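Local coordinates for CooT (Carboxydothermus hydrogenoformans, PDB 6FAN), which is a putative nickel chaperone that probably takes part in maturing the nickel site of carbon monoxide dehydrogenase, at residues D12-F17 against D54-L59; V21-P26 against L32-F37. All coordinates share one frame; numbering follows the deposited sequence.

Contact 1: residues D12-F17 against D54-L59; sequences DKEELF and DHRILL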
ATOM      1  N   ASP E  12      12.326  13.813   8.768  1.00 52.10           N
ATOM      2  CA  ASP E  12      12.531  12.814   9.828  1.00 55.53           C
ATOM      3  C   ASP E  12      11.357  12.682  10.809  1.00 54.41           C
ATOM      4  O   ASP E  12      11.361  11.795  11.659  1.00 60.50           O
ATOM      5  CB  ASP E  12      13.822  13.116  10.602  1.00 57.19           C
ATOM      6  CG  ASP E  12      15.077  13.011   9.736  1.00 64.24           C
ATOM      7  OD1 ASP E  12      15.286  12.012   9.003  1.00 66.60           O
ATOM      8  OD2 ASP E  12      15.880  13.949   9.827  1.00 59.39           O
ATOM      9  N   LYS E  13      10.356  13.551  10.691  1.00 53.82           N
ATOM     10  CA  LYS E  13       9.180  13.492  11.543  1.00 60.50           C
ATOM     11  C   LYS E  13       8.103  12.550  10.978  1.00 56.72           C
ATOM     12  O   LYS E  13       7.894  12.476   9.767  1.00 57.45           O
ATOM     13  CB  LYS E  13       8.629  14.901  11.789  1.00 63.73           C
ATOM     14  CG  LYS E  13       9.148  15.508  13.076  1.00 76.70           C
ATOM     15  N   GLU E  14       7.469  11.782  11.867  1.00 63.10           N
ATOM     16  CA  GLU E  14       6.360  10.886  11.582  1.00 49.78           C
ATOM     17  C   GLU E  14       5.198  11.262  12.475  1.00 49.13           C
ATOM     18  O   GLU E  14       5.340  11.300  13.711  1.00 54.06           O
ATOM     19  CB  GLU E  14       6.714   9.430  11.922  1.00 42.12           C
ATOM     20  CG  GLU E  14       7.731   8.828  10.984  1.00 44.21           C
ATOM     21  CD  GLU E  14       8.030   7.413  11.225  1.00 51.02           C
ATOM     22  OE1 GLU E  14       7.395   6.805  12.118  1.00 51.03           O
ATOM     23  OE2 GLU E  14       8.871   6.901  10.464  1.00 52.39           O
ATOM     24  N   GLU E  15       4.018  11.450  11.884  1.00 42.56           N
ATOM     25  CA  GLU E  15       2.821  11.611  12.674  1.00 45.12           C
ATOM     26  C   GLU E  15       1.845  10.522  12.317  1.00 41.31           C
ATOM     27  O   GLU E  15       1.528  10.347  11.147  1.00 44.04           O
ATOM     28  CB  GLU E  15       2.126  12.934  12.364  1.00 47.28           C
ATOM     29  CG  GLU E  15       2.853  13.935  11.494  1.00 57.69           C
ATOM     30  CD  GLU E  15       2.139  15.308  11.651  1.00 73.66           C
ATOM     31  OE1 GLU E  15       0.874  15.317  11.477  1.00 62.88           O
ATOM     32  OE2 GLU E  15       2.801  16.353  12.001  1.00 69.94           O
ATOM     33  N   LEU E  16       1.321   9.843  13.334  1.00 41.69           N
ATOM     34  CA  LEU E  16       0.252   8.899  13.163  1.00 41.62           C
ATOM     35  C   LEU E  16      -0.952   9.563  12.494  1.00 46.46           C
ATOM     36  O   LEU E  16      -1.399  10.605  12.935  1.00 44.07           O
ATOM     37  CB  LEU E  16      -0.139   8.283  14.496  1.00 40.48           C
ATOM     38  CG  LEU E  16      -1.266   7.270  14.445  1.00 46.68           C
ATOM     39  CD1 LEU E  16      -0.771   5.992  13.743  1.00 37.64           C
ATOM     40  CD2 LEU E  16      -1.770   7.043  15.894  1.00 41.15           C
ATOM     41  N   PHE E  17      -1.435   8.966  11.411  1.00 39.48           N
ATOM     42  CA  PHE E  17      -2.592   9.504  10.702  1.00 36.39           C
ATOM     43  C   PHE E  17      -3.839   8.678  10.943  1.00 37.39           C
ATOM     44  O   PHE E  17      -4.927   9.238  11.146  1.00 40.58           O
ATOM     45  CB  PHE E  17      -2.310   9.665   9.205  1.00 38.32           C
ATOM     46  CG  PHE E  17      -3.472  10.220   8.423  1.00 43.00           C
ATOM     47  CD1 PHE E  17      -3.859  11.561   8.564  1.00 44.57           C
ATOM     48  CD2 PHE E  17      -4.164   9.422   7.537  1.00 41.77           C
ATOM     49  CE1 PHE E  17      -4.938  12.076   7.849  1.00 44.59           C
ATOM     50  CE2 PHE E  17      -5.230   9.923   6.768  1.00 42.20           C
ATOM     51  CZ  PHE E  17      -5.612  11.253   6.929  1.00 51.03           C
ATOM     52  N   ASP E  54       6.350  -4.728   9.584  1.00 28.67           N
ATOM     53  CA  ASP E  54       6.365  -3.751  10.664  1.00 37.84           C
ATOM     54  C   ASP E  54       5.083  -2.904  10.833  1.00 36.96           C
ATOM     55  O   ASP E  54       5.089  -1.945  11.590  1.00 36.75           O
ATOM     56  CB  ASP E  54       7.586  -2.851  10.527  1.00 36.50           C
ATOM     57  CG  ASP E  54       8.910  -3.620  10.575  1.00 44.42           C
ATOM     58  OD1 ASP E  54       8.940  -4.742  11.126  1.00 43.65           O
ATOM     59  OD2 ASP E  54       9.919  -3.081  10.069  1.00 41.16           O
ATOM     60  N   HIS E  55       4.015  -3.269  10.156  1.00 35.39           N
ATOM     61  CA  HIS E  55       2.662  -2.629  10.291  1.00 45.64           C
ATOM     62  C   HIS E  55       2.649  -1.162   9.954  1.00 37.75           C
ATOM     63  O   HIS E  55       2.003  -0.408  10.648  1.00 35.48           O
ATOM     64  CB  HIS E  55       2.056  -2.889  11.707  1.00 45.46           C
ATOM     65  CG  HIS E  55       2.028  -4.335  12.100  1.00 59.34           C
ATOM     66  ND1 HIS E  55       1.297  -5.284  11.417  1.00 66.61           N
ATOM     67  CD2 HIS E  55       2.736  -5.005  13.037  1.00 56.43           C
ATOM     68  CE1 HIS E  55       1.488  -6.468  11.975  1.00 62.58           C
ATOM     69  NE2 HIS E  55       2.361  -6.325  12.960  1.00 69.41           N
ATOM     70  N   ARG E  56       3.376  -0.753   8.911  1.00 33.53           N
ATOM     71  CA  ARG E  56       3.541   0.691   8.590  1.00 33.47           C
ATOM     72  C   ARG E  56       3.169   1.037   7.136  1.00 35.12           C
ATOM     73  O   ARG E  56       3.618   0.377   6.199  1.00 28.25           O
ATOM     74  CB  ARG E  56       4.947   1.177   8.898  1.00 33.43           C
ATOM     75  CG  ARG E  56       5.282   1.148  10.367  1.00 40.57           C
ATOM     76  CD  ARG E  56       6.813   1.086  10.683  1.00 42.14           C
ATOM     77  NE  ARG E  56       7.644   2.141  10.138  1.00 40.73           N
ATOM     78  CZ  ARG E  56       7.681   3.398  10.591  1.00 44.33           C
ATOM     79  NH1 ARG E  56       6.910   3.814  11.612  1.00 45.85           N
ATOM     80  NH2 ARG E  56       8.491   4.271   9.995  1.00 41.85           N
ATOM     81  N   ILE E  57       2.345   2.084   7.001  1.00 31.71           N
ATOM     82  CA  ILE E  57       2.064   2.673   5.697  1.00 27.78           C
ATOM     83  C   ILE E  57       2.627   4.106   5.817  1.00 28.57           C
ATOM     84  O   ILE E  57       2.137   4.875   6.622  1.00 29.86           O
ATOM     85  CB  ILE E  57       0.549   2.739   5.393  1.00 26.85           C
ATOM     86  CG1 ILE E  57      -0.066   1.322   5.335  1.00 27.43           C
ATOM     87  CG2 ILE E  57       0.328   3.489   4.067  1.00 24.81           C
ATOM     88  CD1 ILE E  57      -1.621   1.310   5.528  1.00 29.34           C
ATOM     89  N   LEU E  58       3.633   4.457   5.016  1.00 30.79           N
ATOM     90  CA  LEU E  58       4.233   5.780   5.093  1.00 32.24           C
ATOM     91  C   LEU E  58       3.815   6.612   3.916  1.00 31.11           C
ATOM     92  O   LEU E  58       4.017   6.220   2.776  1.00 29.94           O
ATOM     93  CB  LEU E  58       5.766   5.713   5.165  1.00 28.65           C
ATOM     94  CG  LEU E  58       6.352   4.759   6.219  1.00 35.94           C
ATOM     95  CD1 LEU E  58       7.867   5.090   6.255  1.00 38.35           C
ATOM     96  CD2 LEU E  58       5.748   4.969   7.608  1.00 33.79           C
ATOM     97  N   LEU E  59       3.216   7.749   4.248  1.00 27.84           N
ATOM     98  CA  LEU E  59       2.623   8.671   3.292  1.00 35.00           C
ATOM     99  C   LEU E  59       3.399   9.990   3.300  1.00 39.48           C
ATOM    100  O   LEU E  59       3.950  10.381   4.335  1.00 42.09           O
ATOM    101  CB  LEU E  59       1.152   8.932   3.680  1.00 31.57           C
ATOM    102  CG  LEU E  59       0.219   7.728   3.811  1.00 33.07           C
ATOM    103  CD1 LEU E  59      -1.179   8.108   4.254  1.00 29.69           C
ATOM    104  CD2 LEU E  59       0.222   6.899   2.543  1.00 28.46           C
TER

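Contact 2: residues V21-P26 against L32-F37; sequences VDKLIP and LLENIF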
ATOM      1  N   VAL E  21      -5.554   0.497   9.634  1.00 31.32           N
ATOM      2  CA  VAL E  21      -6.056   0.676   8.286  1.00 30.21           C
ATOM      3  C   VAL E  21      -6.299  -0.690   7.649  1.00 33.97           C
ATOM      4  O   VAL E  21      -5.426  -1.602   7.692  1.00 35.93           O
ATOM      5  CB  VAL E  21      -5.015   1.430   7.392  1.00 29.12           C
ATOM      6  CG1 VAL E  21      -5.540   1.624   5.942  1.00 32.77           C
ATOM      7  CG2 VAL E  21      -4.732   2.803   8.050  1.00 31.54           C
ATOM      8  N   ASP E  22      -7.497  -0.849   7.093  1.00 30.08           N
ATOM      9  CA  ASP E  22      -7.811  -2.024   6.319  1.00 30.36           C
ATOM     10  C   ASP E  22      -7.673  -1.677   4.837  1.00 32.40           C
ATOM     11  O   ASP E  22      -6.788  -2.233   4.152  1.00 33.26           O
ATOM     12  CB  ASP E  22      -9.222  -2.528   6.643  1.00 29.08           C
ATOM     13  CG  ASP E  22      -9.628  -3.714   5.777  1.00 34.53           C
ATOM     14  OD1 ASP E  22      -8.815  -4.348   5.090  1.00 34.16           O
ATOM     15  OD2 ASP E  22     -10.809  -4.012   5.717  1.00 34.92           O
ATOM     16  N   LYS E  23      -8.515  -0.756   4.339  1.00 27.61           N
ATOM     17  CA  LYS E  23      -8.487  -0.410   2.910  1.00 30.61           C
ATOM     18  C   LYS E  23      -7.768   0.887   2.657  1.00 27.86           C
ATOM     19  O   LYS E  23      -7.888   1.840   3.444  1.00 26.93           O
ATOM     20  CB  LYS E  23      -9.923  -0.321   2.334  1.00 31.70           C
ATOM     21  CG  LYS E  23     -10.869  -1.455   2.702  1.00 32.71           C
ATOM     22  CD  LYS E  23     -10.843  -2.730   1.864  1.00 43.21           C
ATOM     23  CE  LYS E  23     -11.778  -3.784   2.430  1.00 35.98           C
ATOM     24  NZ  LYS E  23     -13.117  -3.328   1.995  1.00 48.07           N
ATOM     25  N   LEU E  24      -6.988   0.907   1.582  1.00 26.64           N
ATOM     26  CA  LEU E  24      -6.412   2.178   1.107  1.00 27.97           C
ATOM     27  C   LEU E  24      -6.693   2.268  -0.404  1.00 29.13           C
ATOM     28  O   LEU E  24      -6.292   1.397  -1.160  1.00 30.25           O
ATOM     29  CB  LEU E  24      -4.890   2.228   1.393  1.00 24.16           C
ATOM     30  CG  LEU E  24      -4.167   3.558   1.156  1.00 27.76           C
ATOM     31  CD1 LEU E  24      -2.914   3.677   1.993  1.00 25.84           C
ATOM     32  CD2 LEU E  24      -3.808   3.743  -0.308  1.00 30.33           C
ATOM     33  N   ILE E  25      -7.419   3.308  -0.806  1.00 26.89           N
ATOM     34  CA  ILE E  25      -7.960   3.442  -2.175  1.00 33.47           C
ATOM     35  C   ILE E  25      -7.565   4.831  -2.700  1.00 31.09           C
ATOM     36  O   ILE E  25      -8.105   5.819  -2.236  1.00 33.35           O
ATOM     37  CB  ILE E  25      -9.524   3.327  -2.168  1.00 34.65           C
ATOM     38  CG1 ILE E  25      -9.960   1.999  -1.520  1.00 36.33           C
ATOM     39  CG2 ILE E  25     -10.115   3.500  -3.537  1.00 33.95           C
ATOM     40  CD1 ILE E  25     -11.268   2.088  -0.726  1.00 33.47           C
ATOM     41  N   PRO E  26      -6.625   4.909  -3.656  1.00 24.75           N
ATOM     42  CA  PRO E  26      -6.355   6.155  -4.348  1.00 29.09           C
ATOM     43  C   PRO E  26      -7.612   6.662  -5.077  1.00 33.27           C
ATOM     44  O   PRO E  26      -8.318   5.868  -5.728  1.00 32.26           O
ATOM     45  CB  PRO E  26      -5.240   5.790  -5.349  1.00 29.56           C
ATOM     46  CG  PRO E  26      -4.572   4.575  -4.687  1.00 30.67           C
ATOM     47  CD  PRO E  26      -5.752   3.833  -4.154  1.00 31.22           C
ATOM     48  N   LEU E  32      -8.022   7.455   0.058  1.00 28.29           N
ATOM     49  CA  LEU E  32      -9.071   7.178   1.000  1.00 30.47           C
ATOM     50  C   LEU E  32      -8.699   5.940   1.848  1.00 34.68           C
ATOM     51  O   LEU E  32      -8.490   4.832   1.308  1.00 28.98           O
ATOM     52  CB  LEU E  32     -10.389   6.918   0.266  1.00 33.52           C
ATOM     53  CG  LEU E  32     -11.640   6.411   1.015  1.00 39.75           C
ATOM     54  CD1 LEU E  32     -12.023   7.233   2.230  1.00 47.26           C
ATOM     55  CD2 LEU E  32     -12.821   6.431   0.040  1.00 38.31           C
ATOM     56  N   LEU E  33      -8.649   6.138   3.172  1.00 30.22           N
ATOM     57  CA  LEU E  33      -8.279   5.069   4.124  1.00 30.34           C
ATOM     58  C   LEU E  33      -9.479   4.691   4.933  1.00 35.59           C
ATOM     59  O   LEU E  33     -10.230   5.563   5.354  1.00 37.83           O
ATOM     60  CB  LEU E  33      -7.146   5.539   5.036  1.00 27.38           C
ATOM     61  CG  LEU E  33      -5.718   5.491   4.504  1.00 34.60           C
ATOM     62  CD1 LEU E  33      -5.463   6.386   3.272  1.00 37.28           C
ATOM     63  CD2 LEU E  33      -4.791   5.940   5.613  1.00 36.44           C
ATOM     64  N   GLU E  34      -9.714   3.384   5.091  1.00 28.43           N
ATOM     65  CA  GLU E  34     -10.790   2.927   5.976  1.00 28.99           C
ATOM     66  C   GLU E  34     -10.169   1.947   6.963  1.00 33.51           C
ATOM     67  O   GLU E  34      -9.486   0.969   6.544  1.00 29.41           O
ATOM     68  CB  GLU E  34     -11.892   2.265   5.179  1.00 31.87           C
ATOM     69  CG  GLU E  34     -13.038   1.676   6.006  1.00 35.75           C
ATOM     70  CD  GLU E  34     -14.095   0.977   5.151  1.00 42.10           C
ATOM     71  OE1 GLU E  34     -13.880  -0.103   4.578  1.00 50.02           O
ATOM     72  OE2 GLU E  34     -15.163   1.556   4.969  1.00 45.94           O
ATOM     73  N   ASN E  35     -10.384   2.219   8.264  1.00 34.14           N
ATOM     74  CA  ASN E  35      -9.840   1.307   9.272  1.00 40.72           C
ATOM     75  C   ASN E  35     -10.821   0.184   9.608  1.00 44.32           C
ATOM     76  O   ASN E  35     -11.960   0.176   9.097  1.00 43.52           O
ATOM     77  CB  ASN E  35      -9.287   2.033  10.506  1.00 35.79           C
ATOM     78  CG  ASN E  35     -10.397   2.546  11.495  1.00 41.66           C
ATOM     79  OD1 ASN E  35     -11.598   2.195  11.445  1.00 36.83           O
ATOM     80  ND2 ASN E  35      -9.962   3.381  12.407  1.00 45.70           N
ATOM     81  N   ILE E  36     -10.380  -0.765  10.443  1.00 44.27           N
ATOM     82  CA  ILE E  36     -11.230  -1.929  10.746  1.00 47.10           C
ATOM     83  C   ILE E  36     -12.554  -1.588  11.510  1.00 43.17           C
ATOM     84  O   ILE E  36     -13.456  -2.396  11.543  1.00 49.50           O
ATOM     85  CB  ILE E  36     -10.464  -3.050  11.501  1.00 41.29           C
ATOM     86  CG1 ILE E  36     -10.030  -2.593  12.910  1.00 45.88           C
ATOM     87  CG2 ILE E  36      -9.326  -3.577  10.654  1.00 42.21           C
ATOM     88  CD1 ILE E  36      -9.750  -3.814  13.803  1.00 49.63           C
ATOM     89  N   PHE E  37     -12.626  -0.393  12.105  1.00 41.14           N
ATOM     90  CA  PHE E  37     -13.844   0.062  12.814  1.00 54.33           C
ATOM     91  C   PHE E  37     -14.795   0.830  11.899  1.00 59.49           C
ATOM     92  O   PHE E  37     -15.880   1.232  12.338  1.00 75.78           O
ATOM     93  CB  PHE E  37     -13.481   0.900  14.068  1.00 53.24           C
ATOM     94  CG  PHE E  37     -12.459   0.239  14.963  1.00 48.58           C
ATOM     95  CD1 PHE E  37     -12.736  -0.999  15.635  1.00 50.50           C
ATOM     96  CD2 PHE E  37     -11.185   0.768  15.041  1.00 53.34           C
ATOM     97  CE1 PHE E  37     -11.762  -1.621  16.372  1.00 50.69           C
ATOM     98  CE2 PHE E  37     -10.213   0.165  15.864  1.00 55.54           C
ATOM     99  CZ  PHE E  37     -10.510  -1.021  16.541  1.00 51.10           C
TER

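Contact 1: residues D12-F17 against D54-L59
Arg56 and Glu14 reach across the flank of strand 4-10, which lies between their own strands in the sheet, and meet in a two-pronged salt bridge. From CB the arginine sets out beside its backbone N, with CG anti to the carbonyl carbon (chi1 -66°), and the chain then bends at the CG-CD bond (chi3 57°), so that the guanidinium turns toward strand 13-17. NE is already committed to Glu51 of the same chain, which leaves the end of the group, NH1 and NH2, for Glu14. NH2 gives the shorter bond, 2.7 Å to OE2 of Glu14, while NH1 of Arg56 lies 3.1 Å from Glu14 OE1. Both hydrogen bonds are nearly straight and use the syn sides of the carboxylate. Its oxygens lie almost in the guanidinium plane, yet the two flat groups are twisted 29° apart. CD2 of Leu58 covers part of one guanidinium face, 3.7 Å above the plane and off toward the rim, and Phe7 of the intervening strand adds a cation-pi contact. Glu14 meets the arginine with an extended chain, the two side chains crossing at about a right angle. With acidic partners at both NE and its end, the guanidinium is restrained from turning, and its positive charge is probably well balanced although the contact lies at the surface.

Contact 2: residues V21-P26 against L32-F37
Strands 21-26 and 32-35 run antiparallel, their axes 4.4 Å apart at closest approach, as the two arms of a beta hairpin. Pairing is regular from Ile25 and Leu32, a hydrogen-bonded pair, through Leu24 and Leu33, a non-hydrogen-bonded one, to Lys23 and Glu34. There a classic beta bulge intervenes: Asp22 and Lys23 both face Glu34, whose carbonyl O accepts from Asp22 N at 2.8 Å and from Lys23 N at 3.0 Å, both donors in the carbonyl plane. Leu24 and Leu33 lie alongside each other and point the same way, with Leu24 CG 3.8 Å from Leu33 CD1. The other methyl of Leu33, CD2, approaches CG2 of Val21 at 4.0 Å, so the branched tip touches two residues of the partner strand. With an alanine at Leu33 both methyls would be gone, and a gap is likely to open beside Val21 and Leu24. On the other face, Lys23 and Glu34 run side by side; their charged ends stop short of a salt bridge, and Glu34 OE2 instead pairs with Arg40. The edge of strand 21-26 is used as well: Lys23 and Leu24 pair with an antiparallel strand of the second subunit, which carries the sheet across the dimer interface, and Asp22 OD1 accepts from Val53 N of that subunit. Where strand 32-35 ends, Asn35 forms an Asx turn, its OD1 accepting from Phe37 N at 2.9 Å with the donor above the carbonyl plane.

How the contacts relate
From the N terminus, strand 4-10 comes first and then turns into strand 13-27, which serves both contacts. Its beginning belongs to contact 1, its later half to contact 2. The chain next folds back through a short turn, and contact 2 closes this hairpin at once with strand 30-35. Strands 40-43 and 45-51 follow before strand 56-61 returns to complete contact 1, so the small hairpin loop is nested inside the much longer one. The contacts lie on opposite sides of the chain's centre, about 15 Å apart between centres, yet their residues touch: Ile57 packs on Val21 and Leu24, and Phe17 on Leu33, joining strands 13-27, 30-35 and 56-61 through shared apolar packing.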